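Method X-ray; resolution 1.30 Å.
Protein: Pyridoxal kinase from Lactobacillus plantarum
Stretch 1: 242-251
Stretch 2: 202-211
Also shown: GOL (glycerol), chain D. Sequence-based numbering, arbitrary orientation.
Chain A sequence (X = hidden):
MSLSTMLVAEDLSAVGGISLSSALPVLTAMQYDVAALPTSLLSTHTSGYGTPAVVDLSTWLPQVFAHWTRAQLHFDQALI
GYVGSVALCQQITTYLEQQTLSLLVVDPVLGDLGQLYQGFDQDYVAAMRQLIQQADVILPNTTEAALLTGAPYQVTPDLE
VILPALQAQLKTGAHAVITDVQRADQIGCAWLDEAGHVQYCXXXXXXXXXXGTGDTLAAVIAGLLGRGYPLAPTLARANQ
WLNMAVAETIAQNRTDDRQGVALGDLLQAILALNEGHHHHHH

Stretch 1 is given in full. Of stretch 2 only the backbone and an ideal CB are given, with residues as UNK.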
# COMPACT_ATOMS: atom_id res chain seq x y z
N LEU A 242 6.31 -10.76 4.68
CA LEU A 242 7.13 -9.54 4.79
C LEU A 242 8.33 -9.77 5.78
O LEU A 242 9.39 -9.38 5.50
CB LEU A 242 6.29 -8.35 5.24
CG LEU A 242 7.07 -7.05 5.34
CD1 LEU A 242 7.49 -6.58 3.88
CD2 LEU A 242 6.20 -5.96 6.15
N ASN A 243 8.04 -10.46 6.87
CA ASN A 243 9.08 -10.83 7.83
C ASN A 243 10.18 -11.63 7.12
O ASN A 243 11.38 -11.36 7.29
CB ASN A 243 8.44 -11.63 8.97
CG ASN A 243 9.35 -11.81 10.17
OD1 ASN A 243 9.81 -12.92 10.44
ND2 ASN A 243 9.60 -10.75 10.91
N MSE A 244 9.76 -12.58 6.29
CA MSE A 244 10.66 -13.39 5.49
C MSE A 244 11.46 -12.56 4.49
O MSE A 244 12.67 -12.78 4.31
CB MSE A 244 9.86 -14.46 4.77
CG MSE A 244 10.69 -15.37 3.88
SE MSE A 244 9.61 -16.66 2.95
CE MSE A 244 8.50 -15.42 1.95
N ALA A 245 10.81 -11.60 3.83
CA ALA A 245 11.49 -10.78 2.84
C ALA A 245 12.55 -9.90 3.50
O ALA A 245 13.65 -9.71 2.97
CB ALA A 245 10.47 -9.92 2.08
N VAL A 246 12.21 -9.33 4.66
CA VAL A 246 13.19 -8.55 5.41
C VAL A 246 14.37 -9.43 5.86
O VAL A 246 15.52 -9.02 5.73
CB VAL A 246 12.56 -7.79 6.60
CG1 VAL A 246 13.64 -7.17 7.49
CG2 VAL A 246 11.59 -6.72 6.09
N ALA A 247 14.07 -10.63 6.35
CA ALA A 247 15.13 -11.57 6.75
C ALA A 247 16.07 -11.84 5.58
O ALA A 247 17.29 -11.89 5.73
CB ALA A 247 14.54 -12.85 7.28
N GLU A 248 15.51 -12.02 4.39
CA GLU A 248 16.35 -12.27 3.23
C GLU A 248 17.23 -11.07 2.89
O GLU A 248 18.39 -11.21 2.51
CB GLU A 248 15.54 -12.70 1.99
CG GLU A 248 16.46 -13.10 0.84
CD GLU A 248 15.76 -13.42 -0.45
OE1 GLU A 248 14.53 -13.24 -0.56
OE2 GLU A 248 16.47 -13.88 -1.37
N THR A 249 16.65 -9.89 3.05
CA THR A 249 17.37 -8.64 2.79
C THR A 249 18.59 -8.55 3.71
O THR A 249 19.70 -8.26 3.26
CB THR A 249 16.45 -7.42 3.00
OG1 THR A 249 15.26 -7.58 2.22
CG2 THR A 249 17.15 -6.12 2.62
N ILE A 250 18.37 -8.83 4.99
CA ILE A 250 19.47 -8.84 5.97
C ILE A 250 20.53 -9.88 5.57
O ILE A 250 21.74 -9.61 5.58
CB ILE A 250 18.93 -9.12 7.38
CG1 ILE A 250 18.01 -7.97 7.82
CG2 ILE A 250 20.07 -9.30 8.39
CD1 ILE A 250 17.22 -8.23 9.08
N ALA A 251 20.07 -11.06 5.17
CA ALA A 251 20.97 -12.17 4.83
C ALA A 251 21.85 -11.87 3.63
O ALA A 251 22.91 -12.47 3.48
CB ALA A 251 20.16 -13.42 4.57
N UNK A 202 0.92 -10.33 14.05
CA UNK A 202 2.23 -9.80 13.80
C UNK A 202 3.33 -10.85 13.63
O UNK A 202 3.09 -11.99 13.57
CB UNK A 202 2.60 -8.86 14.95
N UNK A 203 4.53 -10.37 13.50
CA UNK A 203 5.68 -11.24 13.41
C UNK A 203 6.78 -10.58 14.22
O UNK A 203 6.75 -9.37 14.46
CB UNK A 203 6.10 -11.48 11.96
N UNK A 204 7.76 -11.36 14.65
CA UNK A 204 8.83 -10.84 15.49
C UNK A 204 9.64 -9.79 14.73
O UNK A 204 10.15 -10.06 13.64
CB UNK A 204 9.74 -11.98 15.97
N UNK A 205 9.75 -8.60 15.31
CA UNK A 205 10.38 -7.47 14.66
C UNK A 205 11.88 -7.71 14.49
O UNK A 205 12.57 -8.15 15.43
CB UNK A 205 10.13 -6.19 15.46
N UNK A 206 12.38 -7.42 13.30
CA UNK A 206 13.78 -7.60 12.95
C UNK A 206 14.49 -6.24 13.01
O UNK A 206 13.86 -5.22 12.78
CB UNK A 206 13.92 -8.23 11.56
N UNK A 207 15.79 -6.23 13.33
CA UNK A 207 16.51 -4.96 13.46
C UNK A 207 16.70 -4.25 12.13
O UNK A 207 16.84 -4.90 11.09
CB UNK A 207 17.88 -5.20 14.11
N UNK A 208 16.70 -2.92 12.17
CA UNK A 208 16.97 -2.11 11.00
C UNK A 208 15.71 -1.56 10.38
O UNK A 208 14.60 -1.85 10.82
CB UNK A 208 17.74 -2.93 9.96
N UNK A 209 15.90 -0.75 9.34
CA UNK A 209 14.78 -0.26 8.55
C UNK A 209 15.10 -0.45 7.07
O UNK A 209 16.24 -0.29 6.64
CB UNK A 209 14.49 1.21 8.86
N UNK A 210 14.06 -0.83 6.32
CA UNK A 210 14.22 -1.30 4.95
C UNK A 210 13.18 -0.69 4.05
O UNK A 210 11.98 -0.75 4.32
CB UNK A 210 14.14 -2.83 4.89
N UNK A 211 13.65 -0.16 2.94
CA UNK A 211 12.77 0.45 1.97
C UNK A 211 11.90 -0.58 1.27
O UNK A 211 12.31 -1.74 1.10
CB UNK A 211 13.59 1.23 0.94
C1 GOL D . 10.38 -6.77 10.00
O1 GOL D . 10.67 -6.35 11.31
C2 GOL D . 8.95 -6.34 9.67
O2 GOL D . 8.98 -5.21 8.83
C3 GOL D . 8.23 -7.48 8.98
O3 GOL D . 8.03 -8.50 9.93

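In stretch 1, a helix, Asn 243, Val 246, Thr 249 and Ile 250 turn their CA-to-CB bonds toward stretch 2, the end of a strand and then a loop.

Position 202 is extended. The ideal CB has nothing of the helix within 5.5 Å, so glycine or many other residues would suit. It is Gly 202.

Position 203 points its CB toward the helix. The ideal CB already lies 3.7 Å from Asn 243 CG, so there is little room for a longer side chain in that direction. A small residue such as alanine, serine or glycine suits it. The residue is Ala 203. Its CB packs against the amide of Asn 243, 3.7 Å from ND2.

Position 204 points sideways, and its ideal CB is 5.2 Å from Asn 243 ND2. What the helix meets here is the backbone: the carbonyl O of 204 accepts a hydrogen bond from Asn 243 ND2 at 2.9 Å. The bond uses the backbone, so it asks for no particular side chain; many, polar or charged included, would suit the position. The residue is Arg 204, t at chi1 and chi2 and bent at chi3 (m); its end leads away from the helix.

Position 205 points away, and many residues would fit. It is Arg 205, which makes no contact with stretch 1.

Position 206 points toward the helix. Its ideal CB lies 4.1 Å from Ile 250 CD1 and 4.2 Å from Val 246 CG1. Asn 243 ND2 is 5.0 Å away, so a polar group is possible, but the carbon surroundings favour leucine, isoleucine, valine or methionine. The residue is Leu 206. Its CD1 reaches the helix, 3.8 Å from Val 246 CG1, 4.1 Å from Ala 247 CB and 3.5 Å from the backbone O of Asn 243. Its backbone N donates to glycerol O1 at 2.8 Å. Asn 243 ND2 donates to O3 of the same glycerol at 2.9 Å, so the ligand bridges the two segments.

Position 207 has phi -69° and psi 148°, which proline and many other residues accept. Its CB points sideways, with no helix atom within 5.5 Å. The residue is Pro 207. Its carbonyl O lies 3.9 Å from Ile 250 CD1.

Position 208 has phi 101° and psi 177°. A CB would be jammed against the carbonyl O of 207, which by itself calls for glycine. It is Gly 208.

Position 209 points away, and the helix sets no limit. It is His 209.

Position 210 points toward the helix. Its ideal CB is 4.8 Å from Val 246 CG2 and 5.0 Å from Thr 249 CG2, leaving space for a large side chain, aromatic or long aliphatic. The residue is Tyr 210, with chi1 m. Its ring meets Val 246 (CG1 to CE2, 3.6 Å), Thr 249 (CG2 to CD1, 3.9 Å) and Ile 250 (CG1 to CZ, 3.8 Å), all obliquely. Its OH donates to Pro 207 O at 2.6 Å.

Position 211 is out of reach of the helix, which leaves the choice open. It is Asn 211.

Stretch 2 (202-211) GARRLPGHYN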
# COMPACT_ATOMS: atom_id res chain seq x y z
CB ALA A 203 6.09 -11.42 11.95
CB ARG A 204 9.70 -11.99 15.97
CG ARG A 204 10.71 -11.62 17.05
CD ARG A 204 11.34 -12.87 17.69
NE ARG A 204 10.34 -13.71 18.35
CZ ARG A 204 10.16 -13.80 19.67
NH1 ARG A 204 10.96 -13.14 20.51
NH2 ARG A 204 9.21 -14.58 20.15
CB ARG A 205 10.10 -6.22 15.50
CG ARG A 205 10.46 -4.89 14.88
CD ARG A 205 9.89 -3.76 15.75
NE ARG A 205 10.39 -3.78 17.13
CZ ARG A 205 9.72 -4.22 18.20
NH1 ARG A 205 8.48 -4.69 18.11
NH2 ARG A 205 10.31 -4.18 19.40
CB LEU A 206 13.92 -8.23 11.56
CG LEU A 206 13.13 -9.54 11.36
CD1 LEU A 206 13.26 -10.05 9.93
CD2 LEU A 206 13.55 -10.62 12.36
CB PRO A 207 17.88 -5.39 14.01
CG PRO A 207 18.04 -6.80 13.53
CD PRO A 207 16.67 -7.39 13.59
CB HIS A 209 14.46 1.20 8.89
CG HIS A 209 15.60 2.14 8.64
ND1 HIS A 209 16.70 2.20 9.47
CD2 HIS A 209 15.83 3.01 7.64
CE1 HIS A 209 17.55 3.10 9.00
NE2 HIS A 209 17.05 3.60 7.88
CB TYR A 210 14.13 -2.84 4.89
CG TYR A 210 15.08 -3.44 5.88
CD1 TYR A 210 16.42 -3.63 5.55
CD2 TYR A 210 14.66 -3.71 7.18
CE1 TYR A 210 17.31 -4.12 6.48
CE2 TYR A 210 15.53 -4.19 8.13
CZ TYR A 210 16.85 -4.40 7.76
OH TYR A 210 17.73 -4.88 8.70
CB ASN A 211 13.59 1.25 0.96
CG ASN A 211 14.37 2.37 1.61
OD1 ASN A 211 13.91 2.99 2.58
ND2 ASN A 211 15.56 2.65 1.10
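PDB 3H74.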